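Local coordinates for protein glucose-6-phosphate dehydrogenase (Trypanosoma cruzi, PDB 5AQ1) that oxidises glucose 6-phosphate to 6-phosphogluconolactone with NADP+ as hydride acceptor, the first step of the pentose phosphate pathway, at residues R31-D43 and L62-S74. Sequence-based numbering, arbitrary orientation.
Sequences RALTIVVLGASGD and LPRDVNILGYARS. With NDP (NADPH dihydro-nicotinamide-adenine-dinucleotide phosphate), chain G.
Strands 33-38 and 67-72, joined through helix 43-58, form the first beta-alpha-beta unit of the Rossmann fold that holds NADPH, and they lie side by side as neighbouring parallel strands of its sheet, 67-72 flanked on its far side by 108-112. Six backbone hydrogen bonds tie them, running from Asn67 N to Leu33 O (3.1 Å) through to Gly39 N and Tyr71 O (2.7 Å). On the face turned to helix 43-58, Ile35 reaches Leu62 CD2 with CD1 at 4.1 Å, while Val37 and Ile68 meet through their CG2 methyls. Gly70 has only hydrogens on this side, and Ala40 CB sits 3.6 Å from Gly70 CA. Helix 118-134 packs against the other face, reached by Asn67, Leu69 and Tyr71. There Leu38 CD2 approaches Tyr71 CD1 obliquely, and the phenol OH goes on to Ser114 O. A water at the start of the strands donates to Leu33 O and Asn67 OD1 and accepts from Thr34 OG1.

At the C-terminal ends both segments turn to the cofactor. Beyond Gly39, the first strand's loop brings Asp43 N to a diphosphate oxygen, O2A of NADPH. The 2'-phosphate, the group that distinguishes NADPH from NADH, lies between the two segments: its O2X accepts from Ser41 OG (2.6 Å) and from both Ser74 N and Ser74 OG. Ser41 OG is set between the backbone N and the carbonyl carbon (chi1 58°), where it meets both O2X and the ribose hydroxyl O3B, which donates to it. Arg73 bends at chi3 (-55°), with adenine N3A 3.1 Å above the guanidinium plane, offset toward the guanidinium's rim, while Arg73 NE bonds to O3X, and NH2 to O1X of NADPH at 2.9 Å.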
loop_
_atom_site.group_PDB
_atom_site.type_symbol
_atom_site.label_atom_id
_atom_site.label_comp_id
_atom_site.label_asym_id
_atom_site.label_seq_id
_atom_site.Cartn_x
_atom_site.Cartn_y
_atom_site.Cartn_z
ATOM N N ARG B 31 15.176 -25.850 42.638
ATOM C CA ARG B 31 15.549 -24.956 43.729
ATOM C C ARG B 31 14.296 -24.519 44.488
ATOM O O ARG B 31 13.213 -24.425 43.909
ATOM C CB ARG B 31 16.285 -23.746 43.154
ATOM C CG ARG B 31 16.503 -22.598 44.121
ATOM C CD ARG B 31 17.571 -21.652 43.596
ATOM N NE ARG B 31 18.922 -22.161 43.833
ATOM C CZ ARG B 31 20.032 -21.633 43.324
ATOM N NH1 ARG B 31 19.976 -20.573 42.523
ATOM N NH2 ARG B 31 21.211 -22.173 43.614
ATOM N N ALA B 32 14.448 -24.256 45.784
ATOM C CA ALA B 32 13.324 -23.861 46.632
ATOM C C ALA B 32 12.638 -22.613 46.090
ATOM O O ALA B 32 13.291 -21.743 45.515
ATOM C CB ALA B 32 13.792 -23.622 48.060
ATOM N N LEU B 33 11.322 -22.538 46.276
ATOM C CA LEU B 33 10.527 -21.385 45.858
ATOM C C LEU B 33 9.672 -20.896 47.019
ATOM O O LEU B 33 8.870 -21.652 47.566
ATOM C CB LEU B 33 9.622 -21.748 44.678
ATOM C CG LEU B 33 8.700 -20.638 44.153
ATOM C CD1 LEU B 33 9.480 -19.387 43.776
ATOM C CD2 LEU B 33 7.899 -21.134 42.962
ATOM N N THR B 34 9.849 -19.632 47.388
ATOM C CA THR B 34 9.053 -19.008 48.433
ATOM C C THR B 34 8.342 -17.780 47.862
ATOM O O THR B 34 8.985 -16.866 47.349
ATOM C CB THR B 34 9.922 -18.598 49.638
ATOM O OG1 THR B 34 10.718 -19.712 50.063
ATOM C CG2 THR B 34 9.054 -18.139 50.801
ATOM N N ILE B 35 7.011 -17.780 47.953
ATOM C CA ILE B 35 6.183 -16.661 47.513
ATOM C C ILE B 35 5.612 -15.954 48.742
ATOM O O ILE B 35 4.762 -16.506 49.442
ATOM C CB ILE B 35 5.034 -17.139 46.602
ATOM C CG1 ILE B 35 5.609 -17.838 45.368
ATOM C CG2 ILE B 35 4.144 -15.967 46.192
ATOM C CD1 ILE B 35 4.576 -18.519 44.494
ATOM N N VAL B 36 6.084 -14.737 49.004
ATOM C CA VAL B 36 5.653 -13.974 50.174
ATOM C C VAL B 36 4.606 -12.937 49.773
ATOM O O VAL B 36 4.899 -12.007 49.020
ATOM C CB VAL B 36 6.838 -13.263 50.859
ATOM C CG1 VAL B 36 6.394 -12.626 52.167
ATOM C CG2 VAL B 36 7.977 -14.241 51.109
ATOM N N VAL B 37 3.388 -13.106 50.283
ATOM C CA VAL B 37 2.300 -12.167 50.040
ATOM C C VAL B 37 2.229 -11.184 51.204
ATOM O O VAL B 37 1.679 -11.498 52.262
ATOM C CB VAL B 37 0.946 -12.898 49.898
ATOM C CG1 VAL B 37 -0.163 -11.912 49.546
ATOM C CG2 VAL B 37 1.040 -13.997 48.848
ATOM N N LEU B 38 2.790 -9.995 51.006
ATOM C CA LEU B 38 2.727 -8.941 52.013
ATOM C C LEU B 38 1.390 -8.204 51.908
ATOM O O LEU B 38 0.977 -7.798 50.821
ATOM C CB LEU B 38 3.889 -7.964 51.854
ATOM C CG LEU B 38 5.264 -8.524 52.228
ATOM C CD1 LEU B 38 5.975 -9.177 51.055
ATOM C CD2 LEU B 38 6.137 -7.433 52.834
ATOM N N GLY B 39 0.723 -8.031 53.046
ATOM C CA GLY B 39 -0.648 -7.526 53.075
ATOM C C GLY B 39 -1.636 -8.645 52.804
ATOM O O GLY B 39 -2.668 -8.428 52.173
ATOM N N ALA B 40 -1.319 -9.840 53.305
ATOM C CA ALA B 40 -2.110 -11.047 53.052
ATOM C C ALA B 40 -3.510 -10.991 53.666
ATOM O O ALA B 40 -4.402 -11.734 53.249
ATOM C CB ALA B 40 -1.369 -12.277 53.559
ATOM N N SER B 41 -3.695 -10.117 54.654
ATOM C CA SER B 41 -5.000 -9.888 55.272
ATOM C C SER B 41 -5.909 -8.955 54.452
ATOM O O SER B 41 -7.016 -8.639 54.883
ATOM C CB SER B 41 -4.794 -9.289 56.662
ATOM O OG SER B 41 -4.067 -8.075 56.576
ATOM N N GLY B 42 -5.454 -8.534 53.273
ATOM C CA GLY B 42 -6.121 -7.483 52.512
ATOM C C GLY B 42 -7.122 -7.938 51.472
ATOM O O GLY B 42 -7.336 -9.134 51.266
ATOM N N ASP B 43 -7.729 -6.955 50.814
ATOM C CA ASP B 43 -8.786 -7.193 49.839
ATOM C C ASP B 43 -8.256 -7.893 48.590
ATOM O O ASP B 43 -8.821 -8.894 48.148
ATOM C CB ASP B 43 -9.445 -5.868 49.446
ATOM C CG ASP B 43 -10.756 -6.064 48.719
ATOM O OD1 ASP B 43 -11.720 -6.533 49.364
ATOM O OD2 ASP B 43 -10.821 -5.751 47.507
ATOM N N LEU B 62 2.866 -24.455 39.736
ATOM C CA LEU B 62 3.736 -24.248 40.890
ATOM C C LEU B 62 4.325 -25.584 41.307
ATOM O O LEU B 62 3.689 -26.621 41.104
ATOM C CB LEU B 62 2.950 -23.682 42.068
ATOM C CG LEU B 62 2.370 -22.278 41.926
ATOM C CD1 LEU B 62 1.602 -21.914 43.188
ATOM C CD2 LEU B 62 3.469 -21.262 41.651
ATOM N N PRO B 63 5.534 -25.574 41.899
ATOM C CA PRO B 63 6.051 -26.820 42.464
ATOM C C PRO B 63 5.156 -27.322 43.596
ATOM O O PRO B 63 4.593 -26.517 44.337
ATOM C CB PRO B 63 7.438 -26.432 43.000
ATOM C CG PRO B 63 7.780 -25.144 42.340
ATOM C CD PRO B 63 6.479 -24.456 42.070
ATOM N N ARG B 64 5.015 -28.639 43.711
ATOM C CA ARG B 64 4.215 -29.240 44.781
ATOM C C ARG B 64 4.717 -28.840 46.175
ATOM O O ARG B 64 3.915 -28.675 47.096
ATOM C CB ARG B 64 4.150 -30.759 44.616
ATOM C CG ARG B 64 3.163 -31.197 43.525
ATOM C CD ARG B 64 3.786 -32.143 42.519
ATOM N NE ARG B 64 2.777 -32.807 41.699
ATOM C CZ ARG B 64 3.055 -33.692 40.743
ATOM N NH1 ARG B 64 4.314 -34.022 40.468
ATOM N NH2 ARG B 64 2.066 -34.247 40.053
ATOM N N ASP B 65 6.028 -28.636 46.307
ATOM C CA ASP B 65 6.635 -28.227 47.582
ATOM C C ASP B 65 6.919 -26.714 47.683
ATOM O O ASP B 65 7.823 -26.295 48.410
ATOM C CB ASP B 65 7.911 -29.043 47.860
ATOM C CG ASP B 65 8.985 -28.867 46.789
ATOM O OD1 ASP B 65 8.741 -28.195 45.761
ATOM O OD2 ASP B 65 10.086 -29.421 46.980
ATOM N N VAL B 66 6.135 -25.901 46.978
ATOM C CA VAL B 66 6.218 -24.447 47.104
ATOM C C VAL B 66 5.808 -24.000 48.505
ATOM O O VAL B 66 5.012 -24.663 49.169
ATOM C CB VAL B 66 5.320 -23.731 46.064
ATOM C CG1 VAL B 66 3.837 -23.918 46.378
ATOM C CG2 VAL B 66 5.654 -22.245 45.983
ATOM N N ASN B 67 6.356 -22.874 48.946
ATOM C CA ASN B 67 5.960 -22.263 50.208
ATOM C C ASN B 67 5.350 -20.893 49.975
ATOM O O ASN B 67 5.979 -20.021 49.383
ATOM C CB ASN B 67 7.161 -22.147 51.134
ATOM C CG ASN B 67 7.477 -23.452 51.832
ATOM O OD1 ASN B 67 8.506 -24.070 51.578
ATOM N ND2 ASN B 67 6.581 -23.884 52.715
ATOM N N ILE B 68 4.119 -20.718 50.442
ATOM C CA ILE B 68 3.418 -19.450 50.332
ATOM C C ILE B 68 3.291 -18.885 51.738
ATOM O O ILE B 68 2.681 -19.504 52.611
ATOM C CB ILE B 68 2.032 -19.631 49.685
ATOM C CG1 ILE B 68 2.187 -20.223 48.280
ATOM C CG2 ILE B 68 1.289 -18.302 49.615
ATOM C CD1 ILE B 68 0.921 -20.833 47.723
ATOM N N LEU B 69 3.877 -17.709 51.950
ATOM C CA LEU B 69 3.935 -17.093 53.272
ATOM C C LEU B 69 3.200 -15.757 53.283
ATOM O O LEU B 69 3.606 -14.809 52.613
ATOM C CB LEU B 69 5.398 -16.910 53.688
ATOM C CG LEU B 69 5.751 -16.095 54.940
ATOM C CD1 LEU B 69 5.118 -16.685 56.188
ATOM C CD2 LEU B 69 7.263 -15.994 55.101
ATOM N N GLY B 70 2.108 -15.696 54.039
ATOM C CA GLY B 70 1.390 -14.448 54.250
ATOM C C GLY B 70 2.100 -13.609 55.291
ATOM O O GLY B 70 2.638 -14.146 56.261
ATOM N N TYR B 71 2.096 -12.293 55.092
ATOM C CA TYR B 71 2.745 -11.360 56.010
ATOM C C TYR B 71 1.923 -10.082 56.149
ATOM O O TYR B 71 1.632 -9.420 55.160
ATOM C CB TYR B 71 4.148 -11.030 55.505
ATOM C CG TYR B 71 4.951 -10.141 56.427
ATOM C CD1 TYR B 71 4.830 -8.754 56.369
ATOM C CD2 TYR B 71 5.843 -10.684 57.350
ATOM C CE1 TYR B 71 5.564 -7.938 57.211
ATOM C CE2 TYR B 71 6.583 -9.875 58.192
ATOM C CZ TYR B 71 6.439 -8.504 58.117
ATOM O OH TYR B 71 7.170 -7.690 58.948
ATOM N N ALA B 72 1.554 -9.743 57.381
ATOM C CA ALA B 72 0.812 -8.513 57.666
ATOM C C ALA B 72 0.825 -8.201 59.165
ATOM O O ALA B 72 1.273 -9.016 59.970
ATOM C CB ALA B 72 -0.620 -8.624 57.159
ATOM N N ARG B 73 0.327 -7.022 59.528
ATOM C CA ARG B 73 0.321 -6.572 60.925
ATOM C C ARG B 73 -0.744 -7.268 61.768
ATOM O O ARG B 73 -0.585 -7.395 62.985
ATOM C CB ARG B 73 0.104 -5.061 61.004
ATOM C CG ARG B 73 1.145 -4.229 60.268
ATOM C CD ARG B 73 0.757 -2.761 60.249
ATOM N NE ARG B 73 -0.582 -2.567 59.695
ATOM C CZ ARG B 73 -1.311 -1.462 59.832
ATOM N NH1 ARG B 73 -0.845 -0.411 60.499
ATOM N NH2 ARG B 73 -2.522 -1.403 59.291
ATOM N N SER B 74 -1.832 -7.698 61.128
ATOM C CA SER B 74 -2.922 -8.381 61.830
ATOM C C SER B 74 -2.445 -9.666 62.497
ATOM O O SER B 74 -1.640 -10.409 61.932
ATOM C CB SER B 74 -4.073 -8.710 60.872
ATOM O OG SER B 74 -4.772 -7.542 60.483
HETATM P PA NDP G . -6.273 -2.815 51.473
HETATM O O1A NDP G . -6.841 -1.461 51.828
HETATM O O2A NDP G . -7.157 -4.046 51.562
HETATM O O5B NDP G . -4.944 -3.008 52.354
HETATM C C5B NDP G . -4.173 -4.197 52.222
HETATM C C4B NDP G . -3.596 -4.612 53.569
HETATM O O4B NDP G . -2.576 -3.674 53.925
HETATM C C3B NDP G . -4.601 -4.630 54.719
HETATM O O3B NDP G . -5.155 -5.925 54.967
HETATM C C2B NDP G . -3.789 -4.158 55.901
HETATM O O2B NDP G . -3.211 -5.278 56.564
HETATM C C1B NDP G . -2.685 -3.305 55.302
HETATM N N9A NDP G . -3.010 -1.864 55.469
HETATM C C8A NDP G . -4.162 -1.237 55.133
HETATM N N7A NDP G . -4.102 0.083 55.441
HETATM C C5A NDP G . -2.893 0.312 55.985
HETATM C C6A NDP G . -2.168 1.480 56.532
HETATM N N6A NDP G . -2.757 2.700 56.551
HETATM N N1A NDP G . -0.909 1.287 57.004
HETATM C C2A NDP G . -0.312 0.077 56.989
HETATM N N3A NDP G . -0.920 -1.025 56.505
HETATM C C4A NDP G . -2.179 -0.972 56.003
HETATM O O3 NDP G . -5.590 -2.739 50.014
HETATM P PN NDP G . -6.063 -3.647 48.768
HETATM O O1N NDP G . -5.852 -5.110 49.068
HETATM O O2N NDP G . -7.427 -3.164 48.328
HETATM O O5D NDP G . -4.990 -3.217 47.651
HETATM C C5D NDP G . -3.603 -3.526 47.778
HETATM C C4D NDP G . -2.826 -2.820 46.673
HETATM O O4D NDP G . -3.286 -3.259 45.391
HETATM C C3D NDP G . -3.037 -1.316 46.722
HETATM O O3D NDP G . -1.808 -0.636 46.446
HETATM C C2D NDP G . -4.059 -1.039 45.638
HETATM O O2D NDP G . -3.928 0.287 45.104
HETATM C C1D NDP G . -3.780 -2.150 44.627
HETATM N N1N NDP G . -4.977 -2.482 43.837
HETATM C C2N NDP G . -5.937 -3.270 44.348
HETATM C C3N NDP G . -7.083 -3.590 43.625
HETATM C C7N NDP G . -8.140 -4.479 44.218
HETATM O O7N NDP G . -8.746 -5.238 43.476
HETATM N N7N NDP G . -8.413 -4.430 45.525
HETATM C C4N NDP G . -7.287 -3.060 42.226
HETATM C C5N NDP G . -6.177 -2.219 41.794
HETATM C C6N NDP G . -5.078 -1.970 42.605
HETATM P P2B NDP G . -2.730 -5.244 58.101
HETATM O O1X NDP G . -3.496 -4.120 58.755
HETATM O O2X NDP G . -3.135 -6.620 58.576
HETATM O O3X NDP G . -1.239 -5.001 58.029
HETATM O O HOH W 1 10.144 -22.698 49.985
#